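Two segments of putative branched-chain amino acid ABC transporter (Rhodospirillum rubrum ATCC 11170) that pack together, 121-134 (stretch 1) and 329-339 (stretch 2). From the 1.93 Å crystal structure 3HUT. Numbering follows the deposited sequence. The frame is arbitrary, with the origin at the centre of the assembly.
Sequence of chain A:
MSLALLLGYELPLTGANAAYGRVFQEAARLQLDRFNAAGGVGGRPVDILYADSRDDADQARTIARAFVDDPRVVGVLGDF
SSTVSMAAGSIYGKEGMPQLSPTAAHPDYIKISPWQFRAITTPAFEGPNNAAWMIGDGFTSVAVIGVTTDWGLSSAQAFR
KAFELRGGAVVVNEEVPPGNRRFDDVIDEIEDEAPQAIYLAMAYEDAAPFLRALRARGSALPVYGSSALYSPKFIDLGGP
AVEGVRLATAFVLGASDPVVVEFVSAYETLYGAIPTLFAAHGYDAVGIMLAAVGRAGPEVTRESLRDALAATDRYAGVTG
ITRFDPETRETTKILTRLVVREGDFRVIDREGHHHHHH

Stretch 1 (121-134) TTPAFEGPNNAAWM
Stretch 2, residues 329-339: RETTKILTRLV

No direct hydrogen bond joins these two stretches; their polar traffic runs through three waters, and the most intimate direct contact is an arginine laid flat on a tryptophan. The guanidinium of R337 covers one face of the W133 indole with centres 3.6 Å apart and planes only 8° from parallel, and R337 CZ comes within 3.3 Å of W133 CD1. The overlap falls on the five-membered ring, where R337 CZ makes a cation-pi contact and R337 CD adds a CH-pi contact, each 3.6 Å from the ring centroid. Both CA-to-CB bonds point toward the opposing stretch. W133 takes chi1 t with chi2 near 7°, while R337 leaves its backbone with chi1 m and is then fully extended, chi2 and chi3 t and chi4 179°, long enough to bridge CA atoms 9.0 Å apart.

The scaffold is a helix against an extended chain. Stretch 1 begins in extended conformation at T121 (-103/166) and T122 (-74/158), turns to helical phi/psi from P123, and has regular helix by E126, continuing past M134. In stretch 2, a strand begins at T331; I334 (-90/102) and L335 (-74/163) stay extended, and a second strand runs from T336 through V339 and beyond. The two chains run in the same overall sense: T121 registers with T331 at 5.3 Å between CA atoms, N129 with L335 at 8.3 Å, and W133 with R337. The spacing F125, N129, W133 is the rule on stretch 1, since steps of four keep returning the side chain to the same face. All three point toward stretch 2 with chi1 t.

Where the backbones are closest, small side chains suffice. T121, chi1 p, sets CG2 3.7 Å from both T331 O and K333 CG. F125, chi2 76°, reaches farther: its CE1 lies 3.6 Å from T332 CG2, while K333 O approaches the ring edge, 3.5 Å from F125 CZ. L335, chi1 m and chi2 t, also meets that edge, its CD1 4.0 Å from F125 CE2, and the same methyl, L335 CD1, lies 3.8 Å from N129 CG. One leucine methyl thus packs against two side chains four residues apart, F125 and N129. I334, by contrast, points away and makes no contact.

Water supplies the polar links. Water 2 accepts from T122 N at 2.8 Å and donates to E330 OE2 at 2.9 Å and to T331 O at 2.6 Å, joining a backbone amide to two acceptors across the gap. E330 (chi1 t, chi2 p) curls back so that its OE2 also accepts from T331 N at 3.1 Å. Water 1 accepts from T121 N at 3.2 Å and weakly from K333 NZ at 3.5 Å, reached by a lysine with chi1 m and the rest t. Water 3 donates to N129 O at 2.7 Å and accepts from R337 NH2 at 3.0 Å, so the arginine that stacks on the indole is also tied through water to the helix backbone.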

# COMPACT_ATOMS: atom_id res chain seq x y z
N THR A 121 -0.62 -0.13 -3.94
CA THR A 121 -1.44 0.60 -4.92
C THR A 121 -0.98 2.04 -4.90
O THR A 121 -0.26 2.45 -3.99
CB THR A 121 -2.94 0.59 -4.54
OG1 THR A 121 -3.13 1.29 -3.31
CG2 THR A 121 -3.46 -0.84 -4.38
N THR A 122 -1.37 2.83 -5.89
CA THR A 122 -1.00 4.24 -5.91
C THR A 122 -1.85 4.93 -4.84
O THR A 122 -2.90 4.42 -4.45
CB THR A 122 -1.30 4.89 -7.27
OG1 THR A 122 -2.71 4.86 -7.51
CG2 THR A 122 -0.57 4.17 -8.39
N PRO A 123 -1.40 6.10 -4.36
CA PRO A 123 -2.14 6.84 -3.33
C PRO A 123 -3.57 7.20 -3.76
O PRO A 123 -4.49 7.20 -2.94
CB PRO A 123 -1.29 8.08 -3.12
CG PRO A 123 0.09 7.60 -3.42
CD PRO A 123 -0.12 6.77 -4.66
N ALA A 124 -3.74 7.49 -5.04
CA ALA A 124 -5.04 7.88 -5.57
C ALA A 124 -6.08 6.76 -5.59
O ALA A 124 -7.28 7.03 -5.58
CB ALA A 124 -4.87 8.46 -6.97
N PHE A 125 -5.62 5.51 -5.63
CA PHE A 125 -6.51 4.35 -5.68
C PHE A 125 -7.66 4.35 -4.67
O PHE A 125 -8.77 3.93 -4.99
CB PHE A 125 -5.72 3.05 -5.50
CG PHE A 125 -6.58 1.81 -5.56
CD1 PHE A 125 -7.05 1.33 -6.78
CD2 PHE A 125 -6.96 1.16 -4.39
CE1 PHE A 125 -7.89 0.23 -6.83
CE2 PHE A 125 -7.81 0.06 -4.43
CZ PHE A 125 -8.28 -0.41 -5.66
N GLU A 126 -7.40 4.81 -3.45
CA GLU A 126 -8.45 4.82 -2.44
C GLU A 126 -9.55 5.84 -2.71
O GLU A 126 -10.66 5.70 -2.20
CB GLU A 126 -7.87 5.06 -1.04
CG GLU A 126 -7.20 6.41 -0.86
CD GLU A 126 -6.78 6.66 0.57
OE1 GLU A 126 -6.93 5.75 1.41
OE2 GLU A 126 -6.29 7.77 0.86
N GLY A 127 -9.24 6.85 -3.52
CA GLY A 127 -10.23 7.87 -3.83
C GLY A 127 -11.53 7.31 -4.38
O GLY A 127 -12.58 7.45 -3.76
N PRO A 128 -11.50 6.69 -5.57
CA PRO A 128 -12.70 6.11 -6.17
C PRO A 128 -13.32 5.04 -5.28
O PRO A 128 -14.54 4.90 -5.21
CB PRO A 128 -12.19 5.54 -7.49
CG PRO A 128 -11.06 6.48 -7.84
CD PRO A 128 -10.37 6.65 -6.51
N ASN A 129 -12.48 4.27 -4.60
CA ASN A 129 -12.97 3.22 -3.71
C ASN A 129 -13.87 3.81 -2.63
O ASN A 129 -14.97 3.31 -2.37
CB ASN A 129 -11.79 2.49 -3.06
CG ASN A 129 -12.24 1.40 -2.09
OD1 ASN A 129 -12.50 1.65 -0.91
ND2 ASN A 129 -12.35 0.17 -2.60
N ASN A 130 -13.41 4.89 -2.01
CA ASN A 130 -14.18 5.51 -0.94
C ASN A 130 -15.36 6.32 -1.44
O ASN A 130 -16.37 6.45 -0.74
CB ASN A 130 -13.26 6.37 -0.08
CG ASN A 130 -12.23 5.53 0.65
OD1 ASN A 130 -12.45 4.35 0.89
ND2 ASN A 130 -11.10 6.14 1.01
N ALA A 131 -15.26 6.86 -2.65
CA ALA A 131 -16.39 7.61 -3.18
C ALA A 131 -17.52 6.60 -3.43
O ALA A 131 -18.67 6.85 -3.07
CB ALA A 131 -16.01 8.31 -4.48
N ALA A 132 -17.18 5.46 -4.01
CA ALA A 132 -18.18 4.42 -4.29
C ALA A 132 -18.80 3.91 -2.98
O ALA A 132 -20.00 3.63 -2.92
CB ALA A 132 -17.54 3.25 -5.05
N TRP A 133 -17.98 3.81 -1.95
CA TRP A 133 -18.42 3.34 -0.64
C TRP A 133 -19.47 4.31 -0.06
O TRP A 133 -20.54 3.90 0.39
CB TRP A 133 -17.21 3.23 0.29
CG TRP A 133 -17.49 2.76 1.70
CD1 TRP A 133 -18.67 2.29 2.21
CD2 TRP A 133 -16.54 2.72 2.78
NE1 TRP A 133 -18.52 1.96 3.54
CE2 TRP A 133 -17.22 2.21 3.91
CE3 TRP A 133 -15.19 3.05 2.89
CZ2 TRP A 133 -16.59 2.04 5.15
CZ3 TRP A 133 -14.56 2.88 4.13
CH2 TRP A 133 -15.26 2.37 5.24
N MSE A 134 -19.16 5.60 -0.09
CA MSE A 134 -20.08 6.59 0.44
C MSE A 134 -21.38 6.68 -0.37
O MSE A 134 -22.46 6.89 0.20
CB MSE A 134 -19.39 7.95 0.54
CG MSE A 134 -18.32 7.96 1.62
SE MSE A 134 -17.37 9.63 1.81
CE MSE A 134 -18.69 10.62 2.80
N ARG A 329 -0.72 -2.98 -15.98
CA ARG A 329 0.05 -3.62 -14.92
C ARG A 329 -0.18 -2.90 -13.59
O ARG A 329 0.46 -3.21 -12.59
CB ARG A 329 1.55 -3.62 -15.24
CG ARG A 329 1.96 -4.61 -16.32
CD ARG A 329 3.37 -4.31 -16.85
NE ARG A 329 3.41 -3.05 -17.58
CZ ARG A 329 3.91 -1.91 -17.11
NH1 ARG A 329 4.44 -1.86 -15.89
NH2 ARG A 329 3.88 -0.82 -17.85
N GLU A 330 -1.08 -1.92 -13.57
CA GLU A 330 -1.36 -1.17 -12.34
C GLU A 330 -2.02 -2.09 -11.32
O GLU A 330 -2.84 -2.94 -11.67
CB GLU A 330 -2.25 0.03 -12.63
CG GLU A 330 -2.40 0.97 -11.45
CD GLU A 330 -1.06 1.45 -10.92
OE1 GLU A 330 -0.42 2.28 -11.59
OE2 GLU A 330 -0.66 0.99 -9.83
N THR A 331 -1.68 -1.90 -10.05
CA THR A 331 -2.21 -2.73 -8.97
C THR A 331 -3.52 -2.23 -8.37
O THR A 331 -3.66 -1.05 -8.06
CB THR A 331 -1.18 -2.85 -7.83
OG1 THR A 331 0.07 -3.29 -8.36
CG2 THR A 331 -1.64 -3.86 -6.78
N THR A 332 -4.48 -3.14 -8.24
CA THR A 332 -5.76 -2.82 -7.62
C THR A 332 -5.97 -3.88 -6.55
O THR A 332 -5.46 -4.99 -6.66
CB THR A 332 -6.94 -2.84 -8.62
OG1 THR A 332 -7.02 -4.13 -9.25
CG2 THR A 332 -6.77 -1.75 -9.68
N LYS A 333 -6.70 -3.53 -5.49
CA LYS A 333 -6.92 -4.47 -4.40
C LYS A 333 -8.32 -4.36 -3.81
O LYS A 333 -8.96 -3.32 -3.92
CB LYS A 333 -5.92 -4.21 -3.28
CG LYS A 333 -4.47 -4.36 -3.65
CD LYS A 333 -3.60 -4.12 -2.42
CE LYS A 333 -2.19 -4.64 -2.63
NZ LYS A 333 -1.37 -4.41 -1.43
N ILE A 334 -8.77 -5.43 -3.18
CA ILE A 334 -10.06 -5.41 -2.51
C ILE A 334 -9.74 -4.97 -1.09
O ILE A 334 -9.25 -5.75 -0.29
CB ILE A 334 -10.72 -6.81 -2.48
CG1 ILE A 334 -11.08 -7.25 -3.90
CG2 ILE A 334 -11.98 -6.77 -1.61
CD1 ILE A 334 -11.76 -8.61 -3.95
N LEU A 335 -10.02 -3.70 -0.79
CA LEU A 335 -9.73 -3.15 0.53
C LEU A 335 -10.72 -3.63 1.59
O LEU A 335 -11.79 -4.14 1.26
CB LEU A 335 -9.74 -1.62 0.45
CG LEU A 335 -8.79 -1.05 -0.61
CD1 LEU A 335 -8.86 0.47 -0.61
CD2 LEU A 335 -7.36 -1.53 -0.35
N THR A 336 -10.34 -3.49 2.85
CA THR A 336 -11.19 -3.91 3.97
C THR A 336 -11.75 -2.67 4.67
O THR A 336 -10.99 -1.82 5.13
CB THR A 336 -10.38 -4.76 4.97
OG1 THR A 336 -9.87 -5.92 4.31
CG2 THR A 336 -11.25 -5.18 6.14
N ARG A 337 -13.07 -2.58 4.75
CA ARG A 337 -13.73 -1.44 5.39
C ARG A 337 -13.76 -1.60 6.90
O ARG A 337 -14.14 -2.66 7.42
CB ARG A 337 -15.15 -1.29 4.86
CG ARG A 337 -15.23 -1.00 3.36
CD ARG A 337 -16.67 -1.02 2.89
NE ARG A 337 -16.81 -0.65 1.48
CZ ARG A 337 -17.97 -0.61 0.83
NH1 ARG A 337 -19.10 -0.92 1.47
NH2 ARG A 337 -18.02 -0.26 -0.44
N LEU A 338 -13.38 -0.54 7.61
CA LEU A 338 -13.33 -0.56 9.06
C LEU A 338 -14.07 0.62 9.67
O LEU A 338 -14.38 1.60 9.00
CB LEU A 338 -11.87 -0.49 9.52
CG LEU A 338 -10.87 -1.48 8.91
CD1 LEU A 338 -9.45 -1.04 9.27
CD2 LEU A 338 -11.14 -2.88 9.42
N VAL A 339 -14.36 0.51 10.97
CA VAL A 339 -15.01 1.58 11.70
C VAL A 339 -14.38 1.58 13.08
O VAL A 339 -14.04 0.52 13.61
CB VAL A 339 -16.55 1.38 11.83
CG1 VAL A 339 -16.86 0.17 12.69
CG2 VAL A 339 -17.19 2.63 12.44
O HOH W 1 -1.66 -0.96 -1.04
O HOH W 2 -2.80 1.45 -7.93
O HOH W 3 -15.73 0.70 -2.12